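Local coordinates for Exo-arabinanase (Penicillium chrysogenum, PDB 3A72), which hydrolyses alpha-1,5-linked arabinan as an exo-acting glycosidase, probably releasing arabinobiose from chain ends, at residues Asn33-Glu41 / Pro53-Trp64. Numbering follows the deposited sequence.
With AHR (alpha-L-arabinofuranose), chain B.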
ATOM      1  N   ASN A  33      -5.878   9.801  17.379  1.00  6.50           N
ATOM      2  CA  ASN A  33      -5.285  10.885  18.177  1.00  6.37           C
ATOM      3  C   ASN A  33      -4.245  11.683  17.439  1.00  5.63           C
ATOM      4  O   ASN A  33      -3.722  12.660  17.994  1.00  6.72           O
ATOM      5  CB  ASN A  33      -4.681  10.347  19.472  1.00  6.96           C
ATOM      6  CG  ASN A  33      -3.429   9.574  19.328  1.00  9.37           C
ATOM      7  OD1 ASN A  33      -2.994   9.286  18.197  1.00  7.46           O
ATOM      8  ND2 ASN A  33      -2.772   9.301  20.460  1.00 14.89           N
ATOM      9  N   GLY A  34      -3.962  11.336  16.199  1.00  5.40           N
ATOM     10  CA  GLY A  34      -3.006  12.002  15.363  1.00  5.62           C
ATOM     11  C   GLY A  34      -1.660  11.344  15.259  1.00  4.92           C
ATOM     12  O   GLY A  34      -0.874  11.699  14.377  1.00  5.75           O
ATOM     13  N   ASP A  35      -1.329  10.398  16.144  1.00  4.93           N
ATOM     14  CA  ASP A  35      -0.046   9.741  16.100  1.00  5.23           C
ATOM     15  C   ASP A  35       0.158   9.019  14.753  1.00  4.86           C
ATOM     16  O   ASP A  35      -0.766   8.483  14.168  1.00  5.39           O
ATOM     17  CB  ASP A  35       0.071   8.735  17.255  1.00  5.62           C
ATOM     18  CG  ASP A  35       0.199   9.354  18.634  1.00  6.41           C
ATOM     19  OD1 ASP A  35       0.390  10.578  18.718  1.00  6.92           O
ATOM     20  OD2 ASP A  35       0.087   8.528  19.606  1.00  8.20           O
ATOM     21  N   LEU A  36       1.412   8.994  14.310  1.00  4.65           N
ATOM     22  CA  LEU A  36       1.813   8.339  13.072  1.00  4.99           C
ATOM     23  C   LEU A  36       2.593   7.066  13.381  1.00  5.21           C
ATOM     24  O   LEU A  36       3.506   7.083  14.215  1.00  6.85           O
ATOM     25  CB  LEU A  36       2.696   9.264  12.265  1.00  6.54           C
ATOM     26  CG  LEU A  36       2.258  10.638  12.017  1.00  9.16           C
ATOM     27  CD1 LEU A  36       3.260  11.404  11.161  1.00 11.63           C
ATOM     28  CD2 LEU A  36       0.877  10.709  11.382  1.00 13.46           C
ATOM     29  N   LEU A  37       2.257   6.002  12.663  1.00  4.91           N
ATOM     30  CA  LEU A  37       3.002   4.739  12.712  1.00  4.59           C
ATOM     31  C   LEU A  37       3.520   4.410  11.342  1.00  4.93           C
ATOM     32  O   LEU A  37       2.828   4.656  10.321  1.00  6.48           O
ATOM     33  CB  LEU A  37       2.096   3.597  13.182  1.00  5.52           C
ATOM     34  CG  LEU A  37       1.439   3.748  14.571  1.00  6.59           C
ATOM     35  CD1 LEU A  37       0.616   2.524  14.845  1.00  8.92           C
ATOM     36  CD2 LEU A  37       2.475   3.936  15.613  1.00  7.17           C
ATOM     37  N   ALA A  38       4.714   3.837  11.297  1.00  4.70           N
ATOM     38  CA  ALA A  38       5.366   3.448  10.064  1.00  4.71           C
ATOM     39  C   ALA A  38       5.909   2.028  10.218  1.00  4.29           C
ATOM     40  O   ALA A  38       6.374   1.621  11.278  1.00  5.31           O
ATOM     41  CB  ALA A  38       6.499   4.399   9.727  1.00  5.81           C
ATOM     42  N   THR A  39       5.877   1.296   9.107  1.00  4.58           N
ATOM     43  CA  THR A  39       6.477  -0.021   8.985  1.00  4.57           C
ATOM     44  C   THR A  39       7.008  -0.213   7.571  1.00  4.26           C
ATOM     45  O   THR A  39       6.854   0.653   6.680  1.00  4.52           O
ATOM     46  CB  THR A  39       5.460  -1.112   9.375  1.00  4.80           C
ATOM     47  OG1 THR A  39       6.135  -2.366   9.523  1.00  5.41           O
ATOM     48  CG2 THR A  39       4.395  -1.300   8.324  1.00  5.17           C
ATOM     49  N   TRP A  40       7.692  -1.326   7.335  1.00  4.50           N
ATOM     50  CA  TRP A  40       8.381  -1.645   6.119  1.00  4.10           C
ATOM     51  C   TRP A  40       8.830  -3.090   6.176  1.00  4.27           C
ATOM     52  O   TRP A  40       8.875  -3.699   7.244  1.00  5.19           O
ATOM     53  CB  TRP A  40       9.598  -0.706   5.903  1.00  4.85           C
ATOM     54  CG  TRP A  40      10.554  -0.697   7.040  1.00  4.85           C
ATOM     55  CD1 TRP A  40      11.610  -1.525   7.244  1.00  5.38           C
ATOM     56  CD2 TRP A  40      10.515   0.188   8.171  1.00  4.97           C
ATOM     57  NE1 TRP A  40      12.200  -1.159   8.427  1.00  5.94           N
ATOM     58  CE2 TRP A  40      11.595  -0.143   9.035  1.00  5.26           C
ATOM     59  CE3 TRP A  40       9.715   1.272   8.563  1.00  5.39           C
ATOM     60  CZ2 TRP A  40      11.862   0.498  10.225  1.00  6.05           C
ATOM     61  CZ3 TRP A  40       9.978   1.931   9.750  1.00  6.33           C
ATOM     62  CH2 TRP A  40      11.058   1.560  10.551  1.00  6.45           C
ATOM     63  N   GLU A  41       9.174  -3.641   5.028  1.00  4.23           N
ATOM     64  CA  GLU A  41       9.907  -4.884   4.920  1.00  4.53           C
ATOM     65  C   GLU A  41      11.321  -4.680   5.456  1.00  4.64           C
ATOM     66  O   GLU A  41      12.043  -3.778   4.993  1.00  4.98           O
ATOM     67  CB  GLU A  41      10.021  -5.341   3.466  1.00  4.58           C
ATOM     68  CG  GLU A  41       8.675  -5.624   2.790  1.00  4.26           C
ATOM     69  CD  GLU A  41       8.745  -5.875   1.307  1.00  4.57           C
ATOM     70  OE1 GLU A  41       9.859  -5.779   0.717  1.00  5.10           O
ATOM     71  OE2 GLU A  41       7.657  -6.115   0.694  1.00  4.61           O
ATOM     72  N   PRO A  53       8.767  -4.072  11.857  1.00  5.38           N
ATOM     73  CA  PRO A  53       8.944  -3.106  12.946  1.00  5.58           C
ATOM     74  C   PRO A  53       7.833  -2.071  12.892  1.00  5.26           C
ATOM     75  O   PRO A  53       7.370  -1.734  11.832  1.00  6.21           O
ATOM     76  CB  PRO A  53      10.289  -2.463  12.652  1.00  6.38           C
ATOM     77  CG  PRO A  53      10.447  -2.594  11.180  1.00  8.21           C
ATOM     78  CD  PRO A  53       9.740  -3.866  10.770  1.00  6.00           C
ATOM     79  N   ILE A  54       7.478  -1.554  14.080  1.00  5.16           N
ATOM     80  CA  ILE A  54       6.457  -0.501  14.178  1.00  5.13           C
ATOM     81  C   ILE A  54       7.108   0.688  14.831  1.00  5.10           C
ATOM     82  O   ILE A  54       7.486   0.612  16.018  1.00  5.70           O
ATOM     83  CB  ILE A  54       5.239  -0.980  14.954  1.00  5.46           C
ATOM     84  CG1 ILE A  54       4.620  -2.251  14.416  1.00  5.84           C
ATOM     85  CG2 ILE A  54       4.198   0.135  15.045  1.00  6.45           C
ATOM     86  CD1 ILE A  54       4.050  -2.155  13.034  1.00  7.14           C
ATOM     87  N   TYR A  55       7.275   1.780  14.085  1.00  5.03           N
ATOM     88  CA  TYR A  55       7.870   3.017  14.576  1.00  5.10           C
ATOM     89  C   TYR A  55       6.780   4.055  14.685  1.00  4.81           C
ATOM     90  O   TYR A  55       5.915   4.173  13.828  1.00  6.65           O
ATOM     91  CB  TYR A  55       8.981   3.506  13.660  1.00  5.50           C
ATOM     92  CG  TYR A  55      10.346   2.863  13.887  1.00  5.79           C
ATOM     93  CD1 TYR A  55      10.514   1.494  13.903  1.00  6.77           C
ATOM     94  CD2 TYR A  55      11.473   3.650  14.008  1.00  7.02           C
ATOM     95  CE1 TYR A  55      11.737   0.939  14.075  1.00  8.27           C
ATOM     96  CE2 TYR A  55      12.729   3.091  14.180  1.00  9.29           C
ATOM     97  CZ  TYR A  55      12.873   1.730  14.220  1.00  8.85           C
ATOM     98  OH  TYR A  55      14.115   1.210  14.411  1.00 11.23           O
ATOM     99  N   ARG A  56       6.831   4.870  15.746  1.00  5.07           N
ATOM    100  CA  ARG A  56       5.832   5.896  16.020  1.00  4.97           C
ATOM    101  C   ARG A  56       6.450   7.278  16.049  1.00  4.51           C
ATOM    102  O   ARG A  56       7.573   7.454  16.531  1.00  5.35           O
ATOM    103  CB  ARG A  56       5.199   5.654  17.395  1.00  5.49           C
ATOM    104  CG  ARG A  56       4.149   6.682  17.786  1.00  5.75           C
ATOM    105  CD  ARG A  56       3.321   6.214  18.951  1.00  6.63           C
ATOM    106  NE  ARG A  56       4.096   6.112  20.178  1.00  6.67           N
ATOM    107  CZ  ARG A  56       3.734   5.466  21.261  1.00  9.21           C
ATOM    108  NH1 ARG A  56       2.615   4.783  21.263  1.00 11.85           N
ATOM    109  NH2 ARG A  56       4.557   5.528  22.335  1.00 13.61           N
ATOM    110  N   SER A  57       5.697   8.256  15.572  1.00  4.84           N
ATOM    111  CA  SER A  57       5.987   9.673  15.772  1.00  4.72           C
ATOM    112  C   SER A  57       4.820  10.330  16.450  1.00  4.72           C
ATOM    113  O   SER A  57       3.671  10.208  15.980  1.00  5.38           O
ATOM    114  CB  SER A  57       6.294  10.380  14.442  1.00  5.51           C
ATOM    115  OG  SER A  57       6.473  11.781  14.682  1.00  5.86           O
ATOM    116  N   LYS A  58       5.089  11.066  17.522  1.00  5.18           N
ATOM    117  CA  LYS A  58       4.105  11.849  18.275  1.00  5.35           C
ATOM    118  C   LYS A  58       4.277  13.337  18.075  1.00  5.76           C
ATOM    119  O   LYS A  58       3.617  14.138  18.741  1.00  6.28           O
ATOM    120  CB  LYS A  58       4.136  11.490  19.772  1.00  5.66           C
ATOM    121  CG  LYS A  58       3.674  10.065  20.023  1.00  5.86           C
ATOM    122  CD  LYS A  58       3.678   9.681  21.471  1.00  7.36           C
ATOM    123  CE  LYS A  58       2.730  10.499  22.243  1.00  8.00           C
ATOM    124  NZ  LYS A  58       1.327  10.504  21.897  1.00 64.60           N
ATOM    125  N   ASP A  59       5.124  13.759  17.121  1.00  6.66           N
ATOM    126  CA  ASP A  59       5.407  15.175  16.843  1.00  6.71           C
ATOM    127  C   ASP A  59       5.280  15.443  15.347  1.00  6.91           C
ATOM    128  O   ASP A  59       5.958  16.265  14.750  1.00  7.94           O
ATOM    129  CB  ASP A  59       6.757  15.618  17.396  1.00  7.34           C
ATOM    130  CG  ASP A  59       7.925  14.790  16.956  1.00  5.92           C
ATOM    131  OD1 ASP A  59       7.712  13.937  16.023  1.00  6.25           O
ATOM    132  OD2 ASP A  59       9.044  14.967  17.497  1.00  7.46           O
ATOM    133  N   HIS A  60       4.348  14.734  14.713  1.00  7.02           N
ATOM    134  CA  HIS A  60       3.951  14.969  13.358  1.00  7.93           C
ATOM    135  C   HIS A  60       5.081  14.738  12.359  1.00  7.71           C
ATOM    136  O   HIS A  60       5.132  15.310  11.266  1.00  7.85           O
ATOM    137  CB  HIS A  60       3.350  16.368  13.144  1.00  9.52           C
ATOM    138  CG  HIS A  60       2.172  16.699  14.000  1.00 14.67           C
ATOM    139  ND1 HIS A  60       1.127  15.862  14.192  1.00 17.92           N
ATOM    140  CD2 HIS A  60       1.847  17.814  14.684  1.00 19.56           C
ATOM    141  CE1 HIS A  60       0.180  16.354  14.955  1.00 20.84           C
ATOM    142  NE2 HIS A  60       0.636  17.556  15.290  1.00 26.95           N
ATOM    143  N   GLY A  61       5.950  13.763  12.695  1.00  6.98           N
ATOM    144  CA  GLY A  61       6.971  13.276  11.832  1.00  6.55           C
ATOM    145  C   GLY A  61       8.359  13.779  12.076  1.00  6.04           C
ATOM    146  O   GLY A  61       9.272  13.326  11.411  1.00  6.45           O
ATOM    147  N   LYS A  62       8.535  14.683  13.059  1.00  6.89           N
ATOM    148  CA  LYS A  62       9.869  15.179  13.340  1.00  7.70           C
ATOM    149  C   LYS A  62      10.798  14.120  13.925  1.00  6.59           C
ATOM    150  O   LYS A  62      11.984  14.117  13.582  1.00  7.40           O
ATOM    151  CB  LYS A  62       9.871  16.401  14.303  1.00  8.91           C
ATOM    152  CG  LYS A  62       9.352  17.675  13.701  1.00 10.57           C
ATOM    153  CD  LYS A  62       9.277  18.898  14.647  1.00 12.64           C
ATOM    154  CE  LYS A  62       8.502  20.229  14.283  1.00 37.70           C
ATOM    155  NZ  LYS A  62       8.566  21.837  14.337  1.00 21.21           N
ATOM    156  N   THR A  63      10.274  13.297  14.855  1.00  6.00           N
ATOM    157  CA  THR A  63      11.055  12.247  15.493  1.00  6.30           C
ATOM    158  C   THR A  63      10.268  10.959  15.496  1.00  4.92           C
ATOM    159  O   THR A  63       9.037  10.939  15.452  1.00  5.68           O
ATOM    160  CB  THR A  63      11.481  12.608  16.929  1.00  6.26           C
ATOM    161  OG1 THR A  63      10.332  12.732  17.760  1.00  6.56           O
ATOM    162  CG2 THR A  63      12.274  13.904  16.964  1.00  8.83           C
ATOM    163  N   TRP A  64      11.012   9.884  15.584  1.00  5.51           N
ATOM    164  CA  TRP A  64      10.507   8.498  15.437  1.00  5.39           C
ATOM    165  C   TRP A  64      11.159   7.578  16.448  1.00  5.87           C
ATOM    166  O   TRP A  64      12.367   7.699  16.732  1.00  8.54           O
ATOM    167  CB  TRP A  64      10.799   7.942  14.012  1.00  6.18           C
ATOM    168  CG  TRP A  64      10.036   8.760  12.996  1.00  5.79           C
ATOM    169  CD1 TRP A  64      10.428   9.923  12.408  1.00  5.90           C
ATOM    170  CD2 TRP A  64       8.725   8.474  12.488  1.00  5.35           C
ATOM    171  NE1 TRP A  64       9.442  10.393  11.566  1.00  5.42           N
ATOM    172  CE2 TRP A  64       8.394   9.524  11.586  1.00  5.21           C
ATOM    173  CE3 TRP A  64       7.797   7.437  12.695  1.00  5.47           C
ATOM    174  CZ2 TRP A  64       7.176   9.537  10.921  1.00  5.84           C
ATOM    175  CZ3 TRP A  64       6.587   7.470  12.021  1.00  5.81           C
ATOM    176  CH2 TRP A  64       6.289   8.488  11.153  1.00  6.17           C
TER
HETATM  177  O5  AHR B   2       7.685  -6.516  -1.953  1.00  4.82           O
HETATM  178  C5  AHR B   2       8.882  -7.297  -2.241  1.00  4.71           C
HETATM  179  C4  AHR B   2       8.977  -7.495  -3.739  1.00  4.80           C
HETATM  180  O4  AHR B   2       7.838  -8.318  -4.162  1.00  5.02           O
HETATM  181  C3  AHR B   2      10.162  -8.373  -4.120  1.00  4.85           C
HETATM  182  O3  AHR B   2      11.374  -7.604  -4.257  1.00  5.80           O
HETATM  183  C2  AHR B   2       9.706  -8.876  -5.506  1.00  4.90           C
HETATM  184  O2  AHR B   2      10.326 -10.130  -5.871  1.00  6.30           O
HETATM  185  C1  AHR B   2       8.192  -9.057  -5.329  1.00  4.50           C
HETATM  186  O   HOH W   1       0.735  13.604  13.276  1.00 26.80           O
HETATM  187  O   HOH W   2      -0.150  12.157  20.762  1.00  6.80           O
HETATM  188  O   HOH W   3       0.735  12.900  17.393  1.00  9.22           O
HETATM  189  O   HOH W   4       0.547   8.165  22.303  1.00 19.91           O
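L36 pairs with S57 and A38 with Y55 as antiparallel hydrogen-bonded pairs, the strand axes 4.6 Å apart at 151°; L37 and R56 form the non-hydrogen-bonded pair between them. L36 N reaches S57 O at 3.1 Å, and S57 N reaches L36 O at 2.8 Å. Beyond these, T39 OG1 takes the place W40 N would have: anti to its own N (chi1 -168°), it gives a 2.7 Å bond to P53 O. Broad, flat W40 takes P53 CG over one face, while its CH2 comes over the Y55 ring, 3.4 Å from CD1, the planes at 56°. On the face carrying L36, A38, Y55 and S57, W64 lays CH2 against L36 CB at 3.8 Å, and small A38 lets CZ3 approach. At the solvent end, K58 NZ forms a salt bridge with D35, its hydrogen bonds to OD1 and OD2 both weak at 3.3 Å; two waters link the same groups. S57-W64 has the Asp-box pattern S-x-D-x-G-x-T-W: D59 accepts from T63 N and OG1, G61 supplies positive phi, and W64 packs on S57 CB. Such boxes join third and fourth strands of sialidase-type propeller blades; in this six-bladed propeller, E41 at the hairpin's opposite end binds arabinofuranose.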